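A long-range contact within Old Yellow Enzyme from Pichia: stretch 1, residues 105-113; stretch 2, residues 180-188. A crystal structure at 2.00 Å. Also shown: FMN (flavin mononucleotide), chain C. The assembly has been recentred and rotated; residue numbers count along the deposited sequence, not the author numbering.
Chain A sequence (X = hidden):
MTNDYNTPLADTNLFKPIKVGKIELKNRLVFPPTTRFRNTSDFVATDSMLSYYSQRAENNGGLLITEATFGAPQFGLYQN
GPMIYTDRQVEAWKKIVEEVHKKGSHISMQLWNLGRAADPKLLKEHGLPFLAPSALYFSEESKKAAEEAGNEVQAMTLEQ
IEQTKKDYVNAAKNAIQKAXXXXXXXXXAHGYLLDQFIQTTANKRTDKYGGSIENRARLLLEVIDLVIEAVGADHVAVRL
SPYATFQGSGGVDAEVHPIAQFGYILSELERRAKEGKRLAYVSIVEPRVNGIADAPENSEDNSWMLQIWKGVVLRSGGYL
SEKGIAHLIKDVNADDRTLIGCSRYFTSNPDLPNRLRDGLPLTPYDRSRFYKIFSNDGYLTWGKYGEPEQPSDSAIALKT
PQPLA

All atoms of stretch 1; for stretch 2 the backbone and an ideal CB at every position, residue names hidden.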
ATOM      1  N   SER A 105      15.332  -1.155 -33.095  1.00 17.56           N
ATOM      2  CA  SER A 105      14.930  -1.046 -31.703  1.00 16.53           C
ATOM      3  C   SER A 105      14.037   0.175 -31.513  1.00 16.38           C
ATOM      4  O   SER A 105      13.703   0.892 -32.461  1.00 16.52           O
ATOM      5  CB  SER A 105      16.155  -0.981 -30.789  1.00 17.18           C
ATOM      6  OG  SER A 105      16.897  -2.187 -30.850  1.00 18.46           O
ATOM      7  N   HIS A 106      13.650   0.407 -30.262  1.00 16.35           N
ATOM      8  CA  HIS A 106      12.775   1.505 -29.892  1.00 16.84           C
ATOM      9  C   HIS A 106      13.358   2.201 -28.671  1.00 16.86           C
ATOM     10  O   HIS A 106      14.120   1.609 -27.902  1.00 16.66           O
ATOM     11  CB  HIS A 106      11.354   1.003 -29.612  1.00 19.00           C
ATOM     12  CG  HIS A 106      10.884  -0.032 -30.586  1.00 22.41           C
ATOM     13  ND1 HIS A 106      10.092   0.271 -31.672  1.00 23.26           N
ATOM     14  CD2 HIS A 106      11.106  -1.367 -30.645  1.00 23.16           C
ATOM     15  CE1 HIS A 106       9.840  -0.833 -32.353  1.00 24.07           C
ATOM     16  NE2 HIS A 106      10.444  -1.841 -31.751  1.00 24.47           N
ATOM     17  N   ILE A 107      13.002   3.470 -28.493  1.00 16.89           N
ATOM     18  CA  ILE A 107      13.661   4.303 -27.494  1.00 16.71           C
ATOM     19  C   ILE A 107      12.654   5.242 -26.841  1.00 16.29           C
ATOM     20  O   ILE A 107      11.773   5.798 -27.505  1.00 16.38           O
ATOM     21  CB  ILE A 107      14.841   5.085 -28.113  1.00 16.58           C
ATOM     22  CG1 ILE A 107      15.630   5.822 -27.030  1.00 16.48           C
ATOM     23  CG2 ILE A 107      14.359   6.039 -29.201  1.00 16.47           C
ATOM     24  CD1 ILE A 107      16.974   6.325 -27.506  1.00 18.14           C
ATOM     25  N   SER A 108      12.785   5.396 -25.525  1.00 16.25           N
ATOM     26  CA  SER A 108      12.043   6.368 -24.740  1.00 14.63           C
ATOM     27  C   SER A 108      13.029   7.328 -24.089  1.00 14.86           C
ATOM     28  O   SER A 108      14.141   6.939 -23.723  1.00 14.16           O
ATOM     29  CB  SER A 108      11.193   5.681 -23.661  1.00 16.03           C
ATOM     30  OG  SER A 108      10.704   6.615 -22.713  1.00 17.14           O
ATOM     31  N   MET A 109      12.629   8.588 -23.955  1.00 14.44           N
ATOM     32  CA  MET A 109      13.454   9.596 -23.300  1.00 14.17           C
ATOM     33  C   MET A 109      12.906   9.877 -21.908  1.00 14.95           C
ATOM     34  O   MET A 109      11.724  10.203 -21.757  1.00 16.41           O
ATOM     35  CB  MET A 109      13.517  10.890 -24.111  1.00 14.56           C
ATOM     36  CG  MET A 109      14.038  12.067 -23.291  1.00 15.45           C
ATOM     37  SD  MET A 109      14.423  13.554 -24.234  1.00 16.18           S
ATOM     38  CE  MET A 109      16.015  13.124 -24.927  1.00 15.12           C
ATOM     39  N   GLN A 110      13.763   9.754 -20.899  1.00 15.50           N
ATOM     40  CA  GLN A 110      13.408  10.135 -19.540  1.00 16.29           C
ATOM     41  C   GLN A 110      13.713  11.613 -19.340  1.00 16.12           C
ATOM     42  O   GLN A 110      14.802  12.080 -19.686  1.00 15.02           O
ATOM     43  CB  GLN A 110      14.166   9.292 -18.514  1.00 15.27           C
ATOM     44  CG  GLN A 110      13.666   9.484 -17.091  1.00 15.06           C
ATOM     45  CD  GLN A 110      14.608   8.911 -16.051  1.00 16.11           C
ATOM     46  OE1 GLN A 110      15.811   9.163 -16.084  1.00 14.15           O
ATOM     47  NE2 GLN A 110      14.064   8.136 -15.120  1.00 16.38           N
ATOM     48  N   LEU A 111      12.748  12.346 -18.788  1.00 15.88           N
ATOM     49  CA  LEU A 111      12.895  13.774 -18.539  1.00 14.85           C
ATOM     50  C   LEU A 111      13.334  14.006 -17.099  1.00 15.58           C
ATOM     51  O   LEU A 111      12.713  13.489 -16.165  1.00 14.13           O
ATOM     52  CB  LEU A 111      11.590  14.518 -18.819  1.00 15.50           C
ATOM     53  CG  LEU A 111      11.151  14.594 -20.281  1.00 13.29           C
ATOM     54  CD1 LEU A 111       9.918  15.479 -20.420  1.00 13.94           C
ATOM     55  CD2 LEU A 111      12.284  15.093 -21.168  1.00 11.01           C
ATOM     56  N   TRP A 112      14.388  14.798 -16.928  1.00 16.87           N
ATOM     57  CA  TRP A 112      15.013  15.022 -15.633  1.00 16.27           C
ATOM     58  C   TRP A 112      14.680  16.415 -15.116  1.00 16.21           C
ATOM     59  O   TRP A 112      14.577  17.369 -15.893  1.00 16.17           O
ATOM     60  CB  TRP A 112      16.533  14.864 -15.736  1.00 15.16           C
ATOM     61  CG  TRP A 112      17.192  14.287 -14.517  1.00 14.09           C
ATOM     62  CD1 TRP A 112      16.584  13.859 -13.374  1.00 12.53           C
ATOM     63  CD2 TRP A 112      18.595  14.068 -14.332  1.00 14.03           C
ATOM     64  NE1 TRP A 112      17.523  13.385 -12.487  1.00 12.62           N
ATOM     65  CE2 TRP A 112      18.765  13.499 -13.054  1.00 13.58           C
ATOM     66  CE3 TRP A 112      19.723  14.286 -15.129  1.00 14.24           C
ATOM     67  CZ2 TRP A 112      20.018  13.160 -12.551  1.00 14.27           C
ATOM     68  CZ3 TRP A 112      20.965  13.947 -14.628  1.00 15.52           C
ATOM     69  CH2 TRP A 112      21.102  13.390 -13.352  1.00 15.59           C
ATOM     70  N   ASN A 113      14.513  16.522 -13.800  1.00 15.51           N
ATOM     71  CA  ASN A 113      14.394  17.815 -13.132  1.00 14.85           C
ATOM     72  C   ASN A 113      15.048  17.674 -11.768  1.00 13.75           C
ATOM     73  O   ASN A 113      14.583  16.887 -10.937  1.00 14.14           O
ATOM     74  CB  ASN A 113      12.935  18.254 -12.999  1.00 15.98           C
ATOM     75  CG  ASN A 113      12.798  19.725 -12.646  1.00 17.68           C
ATOM     76  OD1 ASN A 113      13.659  20.300 -11.978  1.00 18.44           O
ATOM     77  ND2 ASN A 113      11.716  20.343 -13.101  1.00 17.81           N
ATOM     78  N   UNK A 180      11.079  12.290 -32.316  1.00 20.01           N
ATOM     79  CA  UNK A 180      10.537  11.008 -32.718  1.00 19.81           C
ATOM     80  C   UNK A 180      10.656   9.888 -31.709  1.00 19.49           C
ATOM     81  O   UNK A 180      10.513   8.721 -32.092  1.00 19.01           O
ATOM     82  CB  UNK A 180      11.223  10.568 -34.013  1.00 19.81           C
ATOM     83  N   UNK A 181      10.926  10.195 -30.441  1.00 17.97           N
ATOM     84  CA  UNK A 181      10.972   9.160 -29.417  1.00 18.09           C
ATOM     85  C   UNK A 181       9.638   8.423 -29.339  1.00 18.62           C
ATOM     86  O   UNK A 181       8.576   8.980 -29.629  1.00 17.20           O
ATOM     87  CB  UNK A 181      11.325   9.767 -28.058  1.00 18.09           C
ATOM     88  N   UNK A 182       9.699   7.153 -28.934  1.00 17.92           N
ATOM     89  CA  UNK A 182       8.480   6.359 -28.825  1.00 19.48           C
ATOM     90  C   UNK A 182       7.701   6.700 -27.562  1.00 18.45           C
ATOM     91  O   UNK A 182       6.465   6.700 -27.574  1.00 19.77           O
ATOM     92  CB  UNK A 182       8.817   4.867 -28.843  1.00 19.48           C
ATOM     93  N   UNK A 183       8.400   6.991 -26.467  1.00 17.52           N
ATOM     94  CA  UNK A 183       7.761   7.422 -25.234  1.00 18.03           C
ATOM     95  C   UNK A 183       8.563   8.560 -24.627  1.00 16.80           C
ATOM     96  O   UNK A 183       9.685   8.860 -25.045  1.00 16.49           O
ATOM     97  CB  UNK A 183       7.631   6.261 -24.246  1.00 18.03           C
ATOM     98  N   UNK A 184       7.966   9.192 -23.623  1.00 16.25           N
ATOM     99  CA  UNK A 184       8.650  10.149 -22.769  1.00 17.62           C
ATOM    100  C   UNK A 184       8.378   9.738 -21.328  1.00 18.36           C
ATOM    101  O   UNK A 184       7.224   9.515 -20.946  1.00 19.41           O
ATOM    102  CB  UNK A 184       8.191  11.583 -23.043  1.00 17.62           C
ATOM    103  N   UNK A 185       9.441   9.568 -20.548  1.00 18.27           N
ATOM    104  CA  UNK A 185       9.341   9.016 -19.203  1.00 19.23           C
ATOM    105  C   UNK A 185       9.594  10.118 -18.187  1.00 19.56           C
ATOM    106  O   UNK A 185      10.651  10.758 -18.205  1.00 19.89           O
ATOM    107  CB  UNK A 185      10.327   7.862 -19.008  1.00 19.23           C
ATOM    108  N   UNK A 186       8.628  10.332 -17.302  1.00 17.93           N
ATOM    109  CA  UNK A 186       8.743  11.351 -16.267  1.00 16.57           C
ATOM    110  C   UNK A 186       9.533  10.761 -15.103  1.00 16.63           C
ATOM    111  O   UNK A 186       9.085   9.817 -14.445  1.00 17.01           O
ATOM    112  CB  UNK A 186       7.367  11.839 -15.811  1.00 16.57           C
ATOM    113  N   UNK A 187      10.725  11.307 -14.864  1.00 15.66           N
ATOM    114  CA  UNK A 187      11.561  10.900 -13.739  1.00 15.93           C
ATOM    115  C   UNK A 187      10.983  11.509 -12.469  1.00 16.64           C
ATOM    116  O   UNK A 187      11.041  12.728 -12.273  1.00 17.99           O
ATOM    117  CB  UNK A 187      13.016  11.328 -13.942  1.00 15.93           C
ATOM    118  N   UNK A 188      10.414  10.669 -11.612  1.00 16.26           N
ATOM    119  CA  UNK A 188       9.823  11.100 -10.352  1.00 15.57           C
ATOM    120  C   UNK A 188      10.381  10.282  -9.199  1.00 15.29           C
ATOM    121  O   UNK A 188       9.672   9.947  -8.246  1.00 15.26           O
ATOM    122  CB  UNK A 188       8.298  10.981 -10.401  1.00 15.57           C
TER
HETATM  123  N1  FMN C 501      17.968   5.913 -13.035  1.00 14.92           N
HETATM  124  C2  FMN C 501      17.150   6.919 -13.515  1.00 15.35           C
HETATM  125  O2  FMN C 501      15.933   6.857 -13.342  1.00 14.37           O
HETATM  126  N3  FMN C 501      17.692   7.997 -14.185  1.00 15.65           N
HETATM  127  C4  FMN C 501      19.055   8.069 -14.379  1.00 17.33           C
HETATM  128  O4  FMN C 501      19.547   9.026 -14.975  1.00 20.38           O
HETATM  129  C4A FMN C 501      19.878   7.058 -13.898  1.00 16.41           C
HETATM  130  N5  FMN C 501      21.238   7.135 -14.093  1.00 17.72           N
HETATM  131  C5A FMN C 501      22.060   6.135 -13.623  1.00 18.81           C
HETATM  132  C6  FMN C 501      23.432   6.220 -13.824  1.00 20.06           C
HETATM  133  C7  FMN C 501      24.269   5.217 -13.352  1.00 21.96           C
HETATM  134  C7M FMN C 501      25.748   5.309 -13.573  1.00 22.69           C
HETATM  135  C8  FMN C 501      23.735   4.128 -12.676  1.00 21.07           C
HETATM  136  C8M FMN C 501      24.637   3.044 -12.166  1.00 22.50           C
HETATM  137  C9  FMN C 501      22.364   4.046 -12.473  1.00 19.48           C
HETATM  138  C9A FMN C 501      21.520   5.047 -12.947  1.00 17.80           C
HETATM  139  N10 FMN C 501      20.153   4.970 -12.747  1.00 16.58           N
HETATM  140  C10 FMN C 501      19.333   5.976 -13.223  1.00 15.61           C
HETATM  141  C1' FMN C 501      19.562   3.791 -12.027  1.00 16.76           C
HETATM  142  C2' FMN C 501      19.361   2.674 -13.056  1.00 17.21           C
HETATM  143  O2' FMN C 501      18.447   3.109 -14.040  1.00 17.43           O
HETATM  144  C3' FMN C 501      18.876   1.363 -12.439  1.00 17.00           C
HETATM  145  O3' FMN C 501      17.601   1.541 -11.865  1.00 16.74           O
HETATM  146  C4' FMN C 501      19.859   0.855 -11.388  1.00 17.18           C
HETATM  147  O4' FMN C 501      21.171   0.913 -11.900  1.00 15.28           O
HETATM  148  C5' FMN C 501      19.559  -0.582 -10.981  1.00 17.70           C
HETATM  149  O5' FMN C 501      19.536  -1.403 -12.128  1.00 19.55           O
HETATM  150  P   FMN C 501      20.719  -2.463 -12.386  1.00 18.30           P
HETATM  151  O1P FMN C 501      20.889  -3.321 -11.155  1.00 21.30           O
HETATM  152  O2P FMN C 501      20.373  -3.341 -13.565  1.00 19.09           O
HETATM  153  O3P FMN C 501      21.997  -1.714 -12.674  1.00 16.81           O

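The two stretches run side by side as parallel strands, and the backbone of positions 183 to 187 follows residues 108 to 112 in register. Position 180 comes just before this pairing. Its phi of 88° follows the end of a helix, and nothing of stretch 1 lies within 5.5 Å of its ideal CB. Stretch 1 sets no demand here, but positive phi by itself favours glycine, and Gly180 is found.

At position 181 CA-to-CB points sideways, with the ideal CB 4.0 Å from Ile107 O. The aliphatic parts of Ile107 and Met109 offer an apolar surface nearby, which a large hydrophobic residue, aliphatic or aromatic, could cover. The residue is Phe181. Met109 CB lies over one face of its ring, 3.7 Å from the centroid, while Met109 CE approaches Phe181 CZ at 3.5 Å and Ile107 CG2 approaches Phe181 CD1 at 3.7 Å.

Position 182 points toward stretch 1, its ideal CB 3.4 Å from Ile107 O. The amide of Ile107 is a donor within reach, so a short acceptor such as aspartate or asparagine would suit. Asp182 takes this role: Ile107 N donates to Asp182 OD2 at 2.9 Å, and Asp182 N returns a bond to Ile107 O, also 2.9 Å. Backbone and side chain thus grip one residue from both its polar groups.

Position 183 lies on the face of the sheet that carries Ser108 and Gln110, its ideal CB 3.5 Å from Ser108 OG. Many side chains could pass beside that small hydroxyl. Met183 starts there, but its end leads away; its carbonyl O accepts from Met109 N at 3.2 Å.

The CB at 184 turns to the other face, with Met109 and Leu111, where the ideal CB is 5.0 Å from Leu111 CD1. Valine, isoleucine or leucine would fit this apolar setting. Val184 packs its CG2 3.5 Å from Leu111 CG.

Position 185 returns to the face of Ser108 and Gln110. The Gln110 amide is a potential donor for a longer polar side chain; glutamate and glutamine are both plausible. Glu185 extends with chi1 and chi2 both t, and its OE2 accepts a weak bond from Gln110 NE2 at 3.2 Å. Its backbone holds the strands more firmly: Glu185 N donates to Met109 O and Leu111 N to Glu185 O, each at 2.7 Å.

At 186 no atom of stretch 1 comes within 5.5 Å of the ideal CB, so many residues would be tolerated; the β-branched Val186 is found.

Position 187 points toward stretch 1, its ideal CB a tight 3.1 Å from Leu111 O. Trp112, the Gln110 amide and the flavin lie ahead, suiting a flat or polar side chain. His187 lies nearly parallel to the Trp112 five-membered ring, but slid aside. Gln110 NE2 and FMN O2 lie over one face of its ring, and Gln110 NE2 donates to FMN O2 at 2.9 Å.

Position 188 points away from stretch 1, which leaves its choice open; it is Ser188.

Stretch 2 180-188: GFDMVEVHS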
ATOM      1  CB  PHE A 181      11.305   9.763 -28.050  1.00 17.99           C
ATOM      2  CG  PHE A 181      12.737  10.192 -27.900  1.00 17.21           C
ATOM      3  CD1 PHE A 181      13.704   9.291 -27.482  1.00 17.51           C
ATOM      4  CD2 PHE A 181      13.115  11.500 -28.157  1.00 15.92           C
ATOM      5  CE1 PHE A 181      15.021   9.683 -27.334  1.00 16.74           C
ATOM      6  CE2 PHE A 181      14.433  11.898 -28.010  1.00 15.94           C
ATOM      7  CZ  PHE A 181      15.386  10.988 -27.598  1.00 16.02           C
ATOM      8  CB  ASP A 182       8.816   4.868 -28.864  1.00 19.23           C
ATOM      9  CG  ASP A 182       9.491   4.456 -30.157  1.00 19.61           C
ATOM     10  OD1 ASP A 182       8.785   4.310 -31.179  1.00 20.01           O
ATOM     11  OD2 ASP A 182      10.726   4.279 -30.158  1.00 18.75           O
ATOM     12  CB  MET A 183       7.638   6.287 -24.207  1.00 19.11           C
ATOM     13  CG  MET A 183       6.835   5.091 -24.664  1.00 21.08           C
ATOM     14  SD  MET A 183       7.892   3.793 -25.323  1.00 21.91           S
ATOM     15  CE  MET A 183       6.694   2.483 -25.568  1.00 23.05           C
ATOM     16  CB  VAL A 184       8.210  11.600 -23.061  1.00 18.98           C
ATOM     17  CG1 VAL A 184       6.756  11.863 -22.656  1.00 18.62           C
ATOM     18  CG2 VAL A 184       9.150  12.582 -22.402  1.00 19.63           C
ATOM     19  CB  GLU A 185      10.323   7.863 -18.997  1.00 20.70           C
ATOM     20  CG  GLU A 185      10.358   7.353 -17.564  1.00 18.96           C
ATOM     21  CD  GLU A 185      11.313   6.193 -17.377  1.00 18.83           C
ATOM     22  OE1 GLU A 185      11.448   5.375 -18.311  1.00 19.48           O
ATOM     23  OE2 GLU A 185      11.931   6.099 -16.297  1.00 18.91           O
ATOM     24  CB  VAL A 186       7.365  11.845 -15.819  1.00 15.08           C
ATOM     25  CG1 VAL A 186       7.499  12.731 -14.615  1.00 12.98           C
ATOM     26  CG2 VAL A 186       6.686  12.599 -16.953  1.00 15.30           C
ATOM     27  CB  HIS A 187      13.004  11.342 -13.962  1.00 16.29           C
ATOM     28  CG  HIS A 187      13.987  10.732 -13.010  1.00 18.10           C
ATOM     29  ND1 HIS A 187      13.611  10.146 -11.820  1.00 18.50           N
ATOM     30  CD2 HIS A 187      15.335  10.619 -13.075  1.00 18.11           C
ATOM     31  CE1 HIS A 187      14.684   9.699 -11.193  1.00 18.21           C
ATOM     32  NE2 HIS A 187      15.743   9.972 -11.934  1.00 17.83           N
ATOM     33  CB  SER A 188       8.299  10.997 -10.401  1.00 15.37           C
ATOM     34  OG  SER A 188       7.712  11.543  -9.234  1.00 17.03           O
TER
HETATM   35  O   HOH W   1      11.535  14.713 -13.994  1.00 14.52           O
HETATM   36  O   HOH W   2      12.334  15.187 -10.937  1.00 10.52           O
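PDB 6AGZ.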